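Fibronectin type III domain-containing protein (Simiduia agarivorans, PDB 6P2K) probably hydrolyses beta-glucan chains such as xyloglucan through a glycoside hydrolase family 74 domain built of two seven-bladed beta-propellers, and binds zinc ions. Local coordinates at residues 133-139 with 158-164. Numbering follows the deposited sequence.
Sequences ETAAGPG and SNSSTDR
R164 extends along the 133-139 loop and grips the T134 carbonyl oxygen side-on, with NE and NH2 both on the one atom. R164 NE lies 3.1 Å from T134 O and R164 NH2 lies 3.0 Å from it. R164 NH2 also forms a salt bridge to E133 OE2 at 2.8 Å. NH2 approaches OE2 from above the carboxylate plane, and the carboxylate and guanidinium planes are 40° apart. R164 CG sits between the backbone N and the carbonyl carbon (chi1 73°), and from there the extended chain passes G137 CA, 3.7 Å from R164 CD, to bring NE to T134 O. One water bridges R164 NH1 to E133 OE2, and a second joins NH1 to P138 O. Together these bonds fix the rotation of the guanidinium, with T134 O and both waters at its edge, in its plane. The backbones meet in a single beta bridge, A136 with D163. G137 N donates to T162 O at 2.7 Å, and R164 N donates to A135 O at 3.2 Å. The contact joins the loop between strands 114-119 and 139-144 of one four-stranded antiparallel propeller blade to the link between strand 152-155 and the next blade, which starts at strand 166-171. Within this link N159 OD1 accepts from S161 N, an Asx turn, and also from S161 OG. G137 O and N159 O, two acceptors, lie 2.8 Å apart. K185 NZ donates to G137 O and weakly to N159 O, which probably offsets their repulsion. Further out, S101 N holds E133 OE1, and D163 OD1 bonds to N184 ND2 and to N165 N.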
loop_
_atom_site.group_PDB
_atom_site.type_symbol
_atom_site.label_atom_id
_atom_site.label_comp_id
_atom_site.label_asym_id
_atom_site.label_seq_id
_atom_site.Cartn_x
_atom_site.Cartn_y
_atom_site.Cartn_z
ATOM N N GLU B 133 34.492 -54.666 5.312
ATOM C CA GLU B 133 34.568 -54.949 6.736
ATOM C C GLU B 133 33.182 -55.258 7.297
ATOM O O GLU B 133 32.152 -54.962 6.686
ATOM C CB GLU B 133 35.187 -53.770 7.492
ATOM C CG GLU B 133 36.709 -53.724 7.464
ATOM C CD GLU B 133 37.280 -52.711 8.443
ATOM O OE1 GLU B 133 37.411 -51.525 8.071
ATOM O OE2 GLU B 133 37.603 -53.103 9.584
ATOM N N THR B 134 33.165 -55.873 8.478
ATOM C CA THR B 134 31.930 -56.146 9.195
ATOM C C THR B 134 32.030 -55.588 10.607
ATOM O O THR B 134 33.111 -55.551 11.202
ATOM C CB THR B 134 31.611 -57.655 9.261
ATOM O OG1 THR B 134 32.546 -58.314 10.124
ATOM C CG2 THR B 134 31.673 -58.284 7.877
ATOM N N ALA B 135 30.887 -55.144 11.134
ATOM C CA ALA B 135 30.850 -54.675 12.515
ATOM C C ALA B 135 31.210 -55.795 13.480
ATOM O O ALA B 135 31.984 -55.591 14.423
ATOM C CB ALA B 135 29.471 -54.103 12.841
ATOM N N ALA B 136 30.668 -56.988 13.254
ATOM C CA ALA B 136 30.998 -58.130 14.092
ATOM C C ALA B 136 32.428 -58.585 13.831
ATOM O O ALA B 136 32.899 -58.594 12.689
ATOM C CB ALA B 136 30.023 -59.278 13.836
ATOM N N GLY B 137 33.122 -58.962 14.901
ATOM C CA GLY B 137 34.483 -59.425 14.792
ATOM C C GLY B 137 35.204 -59.440 16.123
ATOM O O GLY B 137 34.647 -59.089 17.169
ATOM N N PRO B 138 36.466 -59.857 16.107
ATOM C CA PRO B 138 37.248 -59.873 17.348
ATOM C C PRO B 138 37.640 -58.467 17.771
ATOM O O PRO B 138 38.038 -57.638 16.949
ATOM C CB PRO B 138 38.484 -60.708 16.983
ATOM C CG PRO B 138 38.163 -61.350 15.655
ATOM C CD PRO B 138 37.212 -60.428 14.977
ATOM N N GLY B 139 37.518 -58.203 19.070
ATOM C CA GLY B 139 37.984 -56.947 19.621
ATOM C C GLY B 139 39.493 -56.872 19.526
ATOM O O GLY B 139 40.200 -57.736 20.073
ATOM N N SER B 158 37.937 -62.621 21.703
ATOM C CA SER B 158 38.082 -63.617 20.648
ATOM C C SER B 158 36.813 -63.831 19.836
ATOM O O SER B 158 36.878 -64.435 18.759
ATOM C CB SER B 158 38.513 -64.959 21.248
ATOM O OG SER B 158 39.397 -64.769 22.339
ATOM N N ASN B 159 35.670 -63.356 20.320
ATOM C CA ASN B 159 34.408 -63.651 19.662
ATOM C C ASN B 159 34.250 -62.822 18.392
ATOM O O ASN B 159 34.348 -61.591 18.424
ATOM C CB ASN B 159 33.248 -63.384 20.615
ATOM C CG ASN B 159 31.986 -64.092 20.195
ATOM O OD1 ASN B 159 31.889 -64.594 19.075
ATOM N ND2 ASN B 159 31.006 -64.136 21.088
ATOM N N SER B 160 34.007 -63.501 17.273
ATOM C CA SER B 160 33.697 -62.844 16.011
ATOM C C SER B 160 32.200 -62.686 15.785
ATOM O O SER B 160 31.796 -62.096 14.778
ATOM C CB SER B 160 34.321 -63.615 14.841
ATOM O OG SER B 160 33.895 -64.966 14.827
ATOM N N SER B 161 31.368 -63.199 16.687
ATOM C CA SER B 161 29.929 -62.997 16.600
ATOM C C SER B 161 29.504 -61.599 17.027
ATOM O O SER B 161 28.337 -61.234 16.835
ATOM C CB SER B 161 29.209 -64.037 17.470
ATOM O OG SER B 161 29.407 -63.789 18.859
ATOM N N THR B 162 30.417 -60.821 17.604
ATOM C CA THR B 162 30.084 -59.647 18.400
ATOM C C THR B 162 30.686 -58.370 17.827
ATOM O O THR B 162 31.733 -58.387 17.175
ATOM C CB THR B 162 30.575 -59.815 19.831
ATOM O OG1 THR B 162 31.973 -60.121 19.800
ATOM C CG2 THR B 162 29.805 -60.928 20.542
ATOM N N ASP B 163 30.025 -57.249 18.126
ATOM C CA ASP B 163 30.433 -55.951 17.600
ATOM C C ASP B 163 31.696 -55.463 18.301
ATOM O O ASP B 163 31.761 -55.428 19.534
ATOM C CB ASP B 163 29.295 -54.945 17.765
ATOM C CG ASP B 163 29.597 -53.600 17.132
ATOM O OD1 ASP B 163 30.536 -52.916 17.589
ATOM O OD2 ASP B 163 28.900 -53.234 16.161
ATOM N N ARG B 164 32.687 -55.059 17.505
ATOM C CA ARG B 164 34.032 -54.766 17.984
ATOM C C ARG B 164 34.350 -53.278 17.999
ATOM O O ARG B 164 35.503 -52.907 18.236
ATOM C CB ARG B 164 35.056 -55.505 17.121
ATOM C CG ARG B 164 35.201 -54.894 15.744
ATOM C CD ARG B 164 35.619 -55.898 14.688
ATOM N NE ARG B 164 35.320 -55.394 13.349
ATOM C CZ ARG B 164 36.081 -54.524 12.690
ATOM N NH1 ARG B 164 37.193 -54.060 13.246
ATOM N NH2 ARG B 164 35.731 -54.114 11.478
HETATM O O HOH W 1 38.294 -51.717 11.893
HETATM O O HOH W 2 38.751 -55.018 15.897
#